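Local coordinates for biotin binding protein A (Gallus gallus, PDB 2C1S) that binds biotin as a member of the avidin family, holding the ligand in beta-barrel subunits that assemble in fours, at residues A[67-72]-A[76-81]; A[33-38]-A[43-48]. All blocks are in the same frame, centred on the assembly; numbering follows the deposited sequence.

Contact 1. Residues A[67-72]-A[76-81]; sequences GFTVQW and DSTTVF. With BSO (biotin-D-sulfoxide), chain C.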
ATOM      1  N   GLY A  67      13.302  -4.916   8.039  1.00 16.34           N
ATOM      2  CA  GLY A  67      11.937  -4.661   8.394  1.00 16.00           C
ATOM      3  C   GLY A  67      11.783  -4.774   9.891  1.00 15.52           C
ATOM      4  O   GLY A  67      12.582  -5.460  10.567  1.00 16.40           O
ATOM      5  N   PHE A  68      10.768  -4.128  10.427  1.00 16.07           N
ATOM      6  CA  PHE A  68      10.416  -4.313  11.847  1.00 15.75           C
ATOM      7  C   PHE A  68       8.930  -4.146  12.151  1.00 15.25           C
ATOM      8  O   PHE A  68       8.212  -3.482  11.426  1.00 14.87           O
ATOM      9  CB  PHE A  68      11.285  -3.459  12.798  1.00 15.01           C
ATOM     10  CG  PHE A  68      11.220  -1.969  12.557  1.00 14.90           C
ATOM     11  CD1 PHE A  68      10.265  -1.181  13.195  1.00 13.32           C
ATOM     12  CD2 PHE A  68      12.166  -1.349  11.728  1.00 15.67           C
ATOM     13  CE1 PHE A  68      10.225   0.184  12.988  1.00 16.57           C
ATOM     14  CE2 PHE A  68      12.138   0.028  11.532  1.00 15.43           C
ATOM     15  CZ  PHE A  68      11.166   0.781  12.124  1.00 12.89           C
ATOM     16  N   THR A  69       8.516  -4.727  13.275  1.00 15.20           N
ATOM     17  CA  THR A  69       7.179  -4.577  13.802  1.00 15.50           C
ATOM     18  C   THR A  69       7.207  -3.737  15.058  1.00 15.96           C
ATOM     19  O   THR A  69       8.059  -3.952  15.950  1.00 17.46           O
ATOM     20  CB  THR A  69       6.568  -5.952  14.173  1.00 15.26           C
ATOM     21  OG1 THR A  69       6.541  -6.783  13.024  1.00 16.33           O
ATOM     22  CG2 THR A  69       5.137  -5.787  14.815  1.00 15.18           C
ATOM     23  N   VAL A  70       6.299  -2.776  15.132  1.00 16.77           N
ATOM     24  CA  VAL A  70       6.109  -1.992  16.351  1.00 17.48           C
ATOM     25  C   VAL A  70       4.829  -2.349  17.123  1.00 18.33           C
ATOM     26  O   VAL A  70       3.710  -2.167  16.620  1.00 18.51           O
ATOM     27  CB  VAL A  70       6.116  -0.493  16.075  1.00 17.14           C
ATOM     28  CG1 VAL A  70       5.978   0.275  17.395  1.00 17.84           C
ATOM     29  CG2 VAL A  70       7.365  -0.098  15.220  1.00 15.99           C
ATOM     30  N   GLN A  71       5.008  -2.780  18.374  1.00 18.82           N
ATOM     31  CA  GLN A  71       3.887  -3.150  19.238  1.00 21.04           C
ATOM     32  C   GLN A  71       3.509  -1.966  20.131  1.00 21.44           C
ATOM     33  O   GLN A  71       4.034  -1.815  21.245  1.00 22.48           O
ATOM     34  CB  GLN A  71       4.303  -4.383  20.051  1.00 21.58           C
ATOM     35  CG  GLN A  71       3.237  -5.071  20.916  1.00 21.30           C
ATOM     36  CD  GLN A  71       3.918  -5.904  21.999  1.00 24.94           C
ATOM     37  OE1 GLN A  71       4.498  -5.331  22.916  1.00 30.05           O
ATOM     38  NE2 GLN A  71       3.886  -7.258  21.874  1.00 25.39           N
ATOM     39  N   TRP A  72       2.620  -1.113  19.627  1.00 21.47           N
ATOM     40  CA  TRP A  72       2.256   0.140  20.289  1.00 21.95           C
ATOM     41  C   TRP A  72       1.718  -0.152  21.663  1.00 23.14           C
ATOM     42  O   TRP A  72       0.865  -1.020  21.820  1.00 23.79           O
ATOM     43  CB  TRP A  72       1.211   0.910  19.480  1.00 21.15           C
ATOM     44  CG  TRP A  72       1.697   1.189  18.084  1.00 20.97           C
ATOM     45  CD1 TRP A  72       1.234   0.614  16.940  1.00 18.79           C
ATOM     46  CD2 TRP A  72       2.777   2.075  17.687  1.00 21.47           C
ATOM     47  NE1 TRP A  72       1.934   1.099  15.849  1.00 18.39           N
ATOM     48  CE2 TRP A  72       2.888   1.988  16.275  1.00 19.35           C
ATOM     49  CE3 TRP A  72       3.644   2.936  18.381  1.00 20.61           C
ATOM     50  CZ2 TRP A  72       3.827   2.735  15.545  1.00 18.82           C
ATOM     51  CZ3 TRP A  72       4.568   3.691  17.655  1.00 19.88           C
ATOM     52  CH2 TRP A  72       4.657   3.586  16.249  1.00 20.79           C
ATOM     53  N   ASP A  76      -4.263  -0.479  20.127  1.00 21.03           N
ATOM     54  CA  ASP A  76      -4.499  -1.879  19.759  1.00 20.49           C
ATOM     55  C   ASP A  76      -3.978  -2.246  18.379  1.00 19.59           C
ATOM     56  O   ASP A  76      -4.059  -3.388  17.954  1.00 19.65           O
ATOM     57  CB  ASP A  76      -5.983  -2.203  19.903  1.00 20.76           C
ATOM     58  CG  ASP A  76      -6.477  -1.932  21.307  1.00 23.46           C
ATOM     59  OD1 ASP A  76      -5.663  -2.137  22.228  1.00 24.21           O
ATOM     60  OD2 ASP A  76      -7.635  -1.487  21.500  1.00 24.82           O
ATOM     61  N   SER A  77      -3.379  -1.277  17.718  1.00 19.32           N
ATOM     62  CA  SER A  77      -2.934  -1.442  16.346  1.00 18.47           C
ATOM     63  C   SER A  77      -1.485  -1.940  16.355  1.00 18.01           C
ATOM     64  O   SER A  77      -0.822  -1.950  17.407  1.00 18.39           O
ATOM     65  CB  SER A  77      -3.007  -0.075  15.680  1.00 18.35           C
ATOM     66  OG  SER A  77      -2.174   0.810  16.407  1.00 20.47           O
ATOM     67  N   THR A  78      -0.988  -2.323  15.183  1.00 17.61           N
ATOM     68  CA  THR A  78       0.383  -2.780  15.012  1.00 16.09           C
ATOM     69  C   THR A  78       0.850  -2.136  13.725  1.00 15.45           C
ATOM     70  O   THR A  78       0.084  -2.044  12.771  1.00 14.26           O
ATOM     71  CB  THR A  78       0.494  -4.322  14.897  1.00 16.59           C
ATOM     72  OG1 THR A  78       0.175  -4.892  16.179  1.00 17.24           O
ATOM     73  CG2 THR A  78       1.886  -4.739  14.571  1.00 16.68           C
ATOM     74  N   THR A  79       2.101  -1.691  13.714  1.00 14.80           N
ATOM     75  CA  THR A  79       2.716  -1.165  12.483  1.00 13.90           C
ATOM     76  C   THR A  79       3.878  -2.032  12.074  1.00 13.37           C
ATOM     77  O   THR A  79       4.654  -2.482  12.924  1.00 14.37           O
ATOM     78  CB  THR A  79       3.221   0.285  12.651  1.00 14.50           C
ATOM     79  OG1 THR A  79       2.133   1.129  12.975  1.00 16.69           O
ATOM     80  CG2 THR A  79       3.876   0.824  11.383  1.00 12.64           C
ATOM     81  N   VAL A  80       4.031  -2.231  10.764  1.00 11.98           N
ATOM     82  CA  VAL A  80       5.254  -2.800  10.219  1.00 11.85           C
ATOM     83  C   VAL A  80       5.935  -1.783   9.298  1.00 11.76           C
ATOM     84  O   VAL A  80       5.260  -1.086   8.519  1.00 11.94           O
ATOM     85  CB  VAL A  80       5.046  -4.184   9.524  1.00 12.12           C
ATOM     86  CG1 VAL A  80       4.603  -5.277  10.573  1.00 12.85           C
ATOM     87  CG2 VAL A  80       4.045  -4.079   8.329  1.00 13.26           C
ATOM     88  N   PHE A  81       7.251  -1.691   9.432  1.00 12.05           N
ATOM     89  CA  PHE A  81       8.084  -0.829   8.583  1.00 12.74           C
ATOM     90  C   PHE A  81       9.039  -1.692   7.785  1.00 12.48           C
ATOM     91  O   PHE A  81       9.620  -2.663   8.306  1.00 11.59           O
ATOM     92  CB  PHE A  81       8.934   0.107   9.451  1.00 13.48           C
ATOM     93  CG  PHE A  81       8.171   1.194  10.135  1.00 14.77           C
ATOM     94  CD1 PHE A  81       8.147   2.480   9.595  1.00 14.80           C
ATOM     95  CD2 PHE A  81       7.511   0.968  11.360  1.00 16.09           C
ATOM     96  CE1 PHE A  81       7.455   3.511  10.242  1.00 14.64           C
ATOM     97  CE2 PHE A  81       6.822   1.991  11.988  1.00 14.32           C
ATOM     98  CZ  PHE A  81       6.790   3.274  11.438  1.00 13.70           C
TER
HETATM   99  C11 BSO C1125      -1.815   4.347  16.242  1.00 18.16           C
HETATM  100  O11 BSO C1125      -2.100   5.567  16.245  1.00 21.03           O
HETATM  101  O12 BSO C1125      -2.622   3.444  15.956  1.00 17.81           O
HETATM  102  C10 BSO C1125      -0.393   3.893  16.638  1.00 16.32           C
HETATM  103  C9  BSO C1125       0.756   4.877  16.312  1.00 16.64           C
HETATM  104  C8  BSO C1125       1.020   4.850  14.811  1.00 17.13           C
HETATM  105  C7  BSO C1125       2.002   5.978  14.435  1.00 16.97           C
HETATM  106  C2  BSO C1125       2.234   5.959  12.907  1.00 15.45           C
HETATM  107  S1  BSO C1125       3.153   4.533  12.303  1.00 18.39           S
HETATM  108  C6  BSO C1125       3.436   5.283  10.674  1.00 17.75           C
HETATM  109  C5  BSO C1125       3.688   6.777  10.963  1.00 18.18           C
HETATM  110  N1  BSO C1125       5.128   6.982  11.179  1.00 17.23           N
HETATM  111  C3  BSO C1125       5.359   7.382  12.435  1.00 17.27           C
HETATM  112  O3  BSO C1125       6.499   7.646  12.827  1.00 18.64           O
HETATM  113  N2  BSO C1125       4.250   7.515  13.175  1.00 16.55           N
HETATM  114  C4  BSO C1125       3.058   7.168  12.344  1.00 15.41           C
HETATM  115  O10 BSO C1125       2.117   3.454  12.135  1.00 21.82           O

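Contact 2. Residues A[33-38]-A[43-48]; sequences SYQTAV and KQILVS. With BSO (biotin-D-sulfoxide), chain C.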
ATOM      1  N   SER A  33      13.260   0.582  20.363  1.00 20.95           N
ATOM      2  CA  SER A  33      12.100   1.306  20.872  1.00 20.78           C
ATOM      3  C   SER A  33      11.686   2.395  19.882  1.00 20.24           C
ATOM      4  O   SER A  33      12.521   2.883  19.110  1.00 20.07           O
ATOM      5  CB  SER A  33      12.378   1.921  22.255  1.00 22.50           C
ATOM      6  OG  SER A  33      13.532   2.742  22.176  1.00 25.73           O
ATOM      7  N   TYR A  34      10.415   2.772  19.922  1.00 19.62           N
ATOM      8  CA  TYR A  34       9.848   3.695  18.935  1.00 19.78           C
ATOM      9  C   TYR A  34       8.964   4.679  19.646  1.00 20.37           C
ATOM     10  O   TYR A  34       7.994   4.286  20.330  1.00 21.68           O
ATOM     11  CB  TYR A  34       9.017   2.911  17.876  1.00 19.30           C
ATOM     12  CG  TYR A  34       8.821   3.683  16.583  1.00 17.12           C
ATOM     13  CD1 TYR A  34       9.613   3.392  15.476  1.00 18.72           C
ATOM     14  CD2 TYR A  34       7.889   4.726  16.490  1.00 16.83           C
ATOM     15  CE1 TYR A  34       9.484   4.114  14.287  1.00 16.47           C
ATOM     16  CE2 TYR A  34       7.722   5.480  15.275  1.00 17.61           C
ATOM     17  CZ  TYR A  34       8.545   5.144  14.178  1.00 19.65           C
ATOM     18  OH  TYR A  34       8.459   5.818  12.960  1.00 18.08           O
ATOM     19  N   GLN A  35       9.313   5.963  19.515  1.00 20.85           N
ATOM     20  CA  GLN A  35       8.559   7.056  20.094  1.00 21.22           C
ATOM     21  C   GLN A  35       7.887   7.879  18.985  1.00 21.04           C
ATOM     22  O   GLN A  35       8.482   8.835  18.426  1.00 21.18           O
ATOM     23  CB  GLN A  35       9.487   7.970  20.902  1.00 21.00           C
ATOM     24  CG  GLN A  35       8.744   9.052  21.674  1.00 24.26           C
ATOM     25  CD  GLN A  35       7.999   8.505  22.899  1.00 28.72           C
ATOM     26  OE1 GLN A  35       8.521   7.655  23.622  1.00 32.19           O
ATOM     27  NE2 GLN A  35       6.787   8.997  23.132  1.00 30.96           N
ATOM     28  N   THR A  36       6.655   7.524  18.663  1.00 20.53           N
ATOM     29  CA  THR A  36       5.977   8.209  17.568  1.00 19.57           C
ATOM     30  C   THR A  36       5.535   9.607  17.982  1.00 20.76           C
ATOM     31  O   THR A  36       5.122   9.819  19.132  1.00 21.71           O
ATOM     32  CB  THR A  36       4.786   7.337  16.996  1.00 19.68           C
ATOM     33  OG1 THR A  36       4.154   8.059  15.944  1.00 16.69           O
ATOM     34  CG2 THR A  36       3.736   7.020  18.058  1.00 18.61           C
ATOM     35  N   ALA A  37       5.646  10.579  17.067  1.00 20.93           N
ATOM     36  CA  ALA A  37       5.195  11.952  17.326  1.00 21.07           C
ATOM     37  C   ALA A  37       3.706  12.118  17.143  1.00 21.26           C
ATOM     38  O   ALA A  37       3.116  13.096  17.628  1.00 21.48           O
ATOM     39  CB  ALA A  37       5.941  12.931  16.426  1.00 21.02           C
ATOM     40  N   VAL A  38       3.101  11.171  16.417  1.00 20.90           N
ATOM     41  CA  VAL A  38       1.713  11.240  15.975  1.00 20.89           C
ATOM     42  C   VAL A  38       0.971   9.918  16.259  1.00 20.28           C
ATOM     43  O   VAL A  38       1.574   8.855  16.385  1.00 20.23           O
ATOM     44  CB  VAL A  38       1.624  11.596  14.456  1.00 20.75           C
ATOM     45  CG1 VAL A  38       2.281  12.946  14.177  1.00 21.54           C
ATOM     46  CG2 VAL A  38       2.323  10.553  13.636  1.00 19.84           C
ATOM     47  N   LYS A  43      -5.212   8.653  22.463  1.00 33.82           N
ATOM     48  CA  LYS A  43      -4.451   8.242  23.641  1.00 33.08           C
ATOM     49  C   LYS A  43      -3.113   8.962  23.736  1.00 32.77           C
ATOM     50  O   LYS A  43      -2.567   9.432  22.731  1.00 32.27           O
ATOM     51  CB  LYS A  43      -4.208   6.725  23.636  1.00 33.68           C
ATOM     52  CG  LYS A  43      -5.472   5.865  23.578  1.00 34.24           C
ATOM     53  CD  LYS A  43      -6.379   6.076  24.779  1.00 37.32           C
ATOM     54  CE  LYS A  43      -7.379   4.927  24.924  1.00 40.50           C
ATOM     55  NZ  LYS A  43      -8.780   5.384  25.238  1.00 40.50           N
ATOM     56  N   GLN A  44      -2.597   9.052  24.963  1.00 31.64           N
ATOM     57  CA  GLN A  44      -1.257   9.552  25.218  1.00 31.13           C
ATOM     58  C   GLN A  44      -0.244   8.569  24.616  1.00 29.57           C
ATOM     59  O   GLN A  44      -0.291   7.364  24.876  1.00 29.43           O
ATOM     60  CB  GLN A  44      -1.055   9.758  26.738  1.00 31.66           C
ATOM     61  CG  GLN A  44       0.403   9.891  27.247  1.00 35.26           C
ATOM     62  CD  GLN A  44       1.154  11.098  26.685  1.00 38.81           C
ATOM     63  OE1 GLN A  44       0.571  12.167  26.457  1.00 44.36           O
ATOM     64  NE2 GLN A  44       2.451  10.929  26.463  1.00 40.11           N
ATOM     65  N   ILE A  45       0.653   9.084  23.786  1.00 28.06           N
ATOM     66  CA  ILE A  45       1.680   8.244  23.179  1.00 27.43           C
ATOM     67  C   ILE A  45       2.662   7.767  24.257  1.00 27.67           C
ATOM     68  O   ILE A  45       3.044   8.537  25.154  1.00 28.19           O
ATOM     69  CB  ILE A  45       2.452   8.966  22.042  1.00 26.28           C
ATOM     70  CG1 ILE A  45       1.527   9.351  20.883  1.00 26.10           C
ATOM     71  CG2 ILE A  45       3.552   8.062  21.494  1.00 27.07           C
ATOM     72  CD1 ILE A  45       2.027  10.560  20.084  1.00 23.56           C
ATOM     73  N   LEU A  46       3.054   6.498  24.156  1.00 27.47           N
ATOM     74  CA  LEU A  46       4.019   5.866  25.043  1.00 27.11           C
ATOM     75  C   LEU A  46       5.073   5.151  24.207  1.00 26.48           C
ATOM     76  O   LEU A  46       4.757   4.610  23.132  1.00 26.12           O
ATOM     77  CB  LEU A  46       3.297   4.858  25.955  1.00 27.85           C
ATOM     78  CG  LEU A  46       2.278   5.397  26.979  1.00 29.60           C
ATOM     79  CD1 LEU A  46       1.337   4.286  27.490  1.00 27.32           C
ATOM     80  CD2 LEU A  46       2.987   6.084  28.158  1.00 28.60           C
ATOM     81  N   VAL A  47       6.328   5.140  24.684  1.00 24.56           N
ATOM     82  CA  VAL A  47       7.405   4.399  24.006  1.00 24.19           C
ATOM     83  C   VAL A  47       6.989   2.947  23.767  1.00 23.50           C
ATOM     84  O   VAL A  47       6.399   2.272  24.633  1.00 23.09           O
ATOM     85  CB  VAL A  47       8.796   4.479  24.745  1.00 23.96           C
ATOM     86  CG1 VAL A  47       8.730   3.829  26.150  1.00 23.19           C
ATOM     87  CG2 VAL A  47       9.928   3.867  23.882  1.00 24.35           C
ATOM     88  N   SER A  48       7.284   2.464  22.575  1.00 22.14           N
ATOM     89  CA  SER A  48       6.859   1.127  22.245  1.00 21.48           C
ATOM     90  C   SER A  48       7.997   0.313  21.696  1.00 21.00           C
ATOM     91  O   SER A  48       8.879   0.849  21.017  1.00 22.24           O
ATOM     92  CB  SER A  48       5.692   1.158  21.251  1.00 21.01           C
ATOM     93  OG  SER A  48       4.646   1.939  21.768  1.00 18.10           O
TER
HETATM   94  C11 BSO C1125      -1.815   4.347  16.242  1.00 18.16           C
HETATM   95  O11 BSO C1125      -2.100   5.567  16.245  1.00 21.03           O
HETATM   96  O12 BSO C1125      -2.622   3.444  15.956  1.00 17.81           O
HETATM   97  C10 BSO C1125      -0.393   3.893  16.638  1.00 16.32           C
HETATM   98  C9  BSO C1125       0.756   4.877  16.312  1.00 16.64           C
HETATM   99  C8  BSO C1125       1.020   4.850  14.811  1.00 17.13           C
HETATM  100  C7  BSO C1125       2.002   5.978  14.435  1.00 16.97           C
HETATM  101  C2  BSO C1125       2.234   5.959  12.907  1.00 15.45           C
HETATM  102  S1  BSO C1125       3.153   4.533  12.303  1.00 18.39           S
HETATM  103  C6  BSO C1125       3.436   5.283  10.674  1.00 17.75           C
HETATM  104  C5  BSO C1125       3.688   6.777  10.963  1.00 18.18           C
HETATM  105  N1  BSO C1125       5.128   6.982  11.179  1.00 17.23           N
HETATM  106  C3  BSO C1125       5.359   7.382  12.435  1.00 17.27           C
HETATM  107  O3  BSO C1125       6.499   7.646  12.827  1.00 18.64           O
HETATM  108  N2  BSO C1125       4.250   7.515  13.175  1.00 16.55           N
HETATM  109  C4  BSO C1125       3.058   7.168  12.344  1.00 15.41           C
HETATM  110  O10 BSO C1125       2.117   3.454  12.135  1.00 21.82           O
HETATM  111  O   HOH W   1       5.523   5.479  20.592  1.00 17.86           O
HETATM  112  O   HOH W   2       5.638   9.018  25.857  1.00 39.51           O

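Contact 1. Residues A[67-72]-A[76-81]
Phe68 faces Phe81, and Val70 faces Thr79, as hydrogen-bonded antiparallel pairs, with the non-hydrogen-bonded pair of Thr69 and Val80 between them. The strand axes approach to 4.7 Å, their directions 164° apart. Phe81 N to Phe68 O measures 2.8 Å; Thr79 N to Val70 O, at 3.4 Å, is the one weak backbone bond of four. On the side of Phe68, the two phenyl rings lie nearly parallel (planes at 21°) yet so displaced that they hardly overlap, and it is Phe81 CB that covers the Phe68 face, 3.8 Å from the ring centroid. Phe68 CG sits between its backbone N and carbonyl carbon (chi1 59°), which brings CE1 and CZ against Phe81 CB, CG and CD2.

The Trp72 indole is sandwiched, with ligand C9 3.5 Å above the plane over its centre and Val70 CG1 across the opposite face. Its NE1 donates in the ring plane to Thr79 OG1 at 2.9 Å; ligand O10, the sulfoxide oxygen, lies only 2.5 Å from Thr79 OG1, so that bond's geometry is doubtful. Ser77 OG donates to the ligand carboxylate oxygen O12 at 2.7 Å. Losing the indole to an alanine here is likely to leave Thr79 OG1 without its N-H donor and open a gap beside the ligand's aliphatic chain.

The reverse face, with Thr69, Thr78 and Val80, meets the second subunit: Thr78 OG1 is hydrogen-bonded to that subunit's Thr65, and Val80 packs on its Val80. This is a beta hairpin of the avidin barrel, one face lining the biotin pocket, the other a subunit interface.

Contact 2. Residues A[33-38]-A[43-48]
Tyr34 and Ser48 form the one beta bridge here, an antiparallel hydrogen-bonded pair in which Tyr34 N reaches Ser48 O at 2.7 Å and Ser48 N returns a bond to Tyr34 O. Past this pair the two segments separate, and a water links three backbone groups, donating to Tyr34 O and Leu46 O and accepting from Thr36 N. Leu46 O also accepts from Ser48 OG, which is itself hydrogen-bonded to Gln73 N. A second water joins Gln35 NE2 to Ile45 O, while Gln35 OE1 lies against Val47 CB.

Ile45 loses more surface to the other segment than any other residue, mostly against the carbonyls of Thr36 and Ala37. CB stands 4.0 Å from Thr36 O, and CG1 is equally distant from that oxygen. The CG2 branch comes closer, 3.3 Å from Thr36 O, and also touches Thr36 CG2 at 3.6 Å, the two side chains crossing at about a right angle. At the tip, CD1 lies 3.3 Å from Thr36 O and reaches on to Ala37 O at 3.7 Å.

Thr36 itself turns OG1 away from its backbone N (chi1 179°), where the hydroxyl accepts a nearly straight bond from ligand N2 (171° at the hydrogen) and donates to a lone pair of Val38 O. Tyr34 OH donates to the ureido oxygen O3 at 2.7 Å, with O3 at the ring edge and in its plane.

Segment 43-48 belongs to the loop joining strand 29-35 to strand 48-54, probably the equivalent of the avidin loop that closes over biotin. Backbone bonds from Ser33 to Thr20 and from Gln35 to Asn18 tie strand 29-35 to strand 18-21, Tyr34 packs on Phe68 and Val70 of strand 66-71, and Val38 touches Trp112 of the third subunit.

All the touching residues of contact 1 are buried, its centre about 8 Å from the chain centre, whereas contact 2 lies about 12 Å out and is partly exposed at the barrel mouth. Both reach the same closed antiparallel sheet, contact 2 only through Ser33 to Gln35 and Ser48. They meet different parts of one ligand: 67-72 and 76-81 its sulfoxide, carboxylate and aliphatic chain, 33-38 chiefly the ureido ring. Continuous strand pairing and aromatic packing dominate contact 1; in contact 2 a single bridge gives way to waters and a loop. The two also touch directly, with Trp72 CH2 3.4 Å from Tyr34 CD2 and Phe81 CZ 3.4 Å from Tyr34 OH.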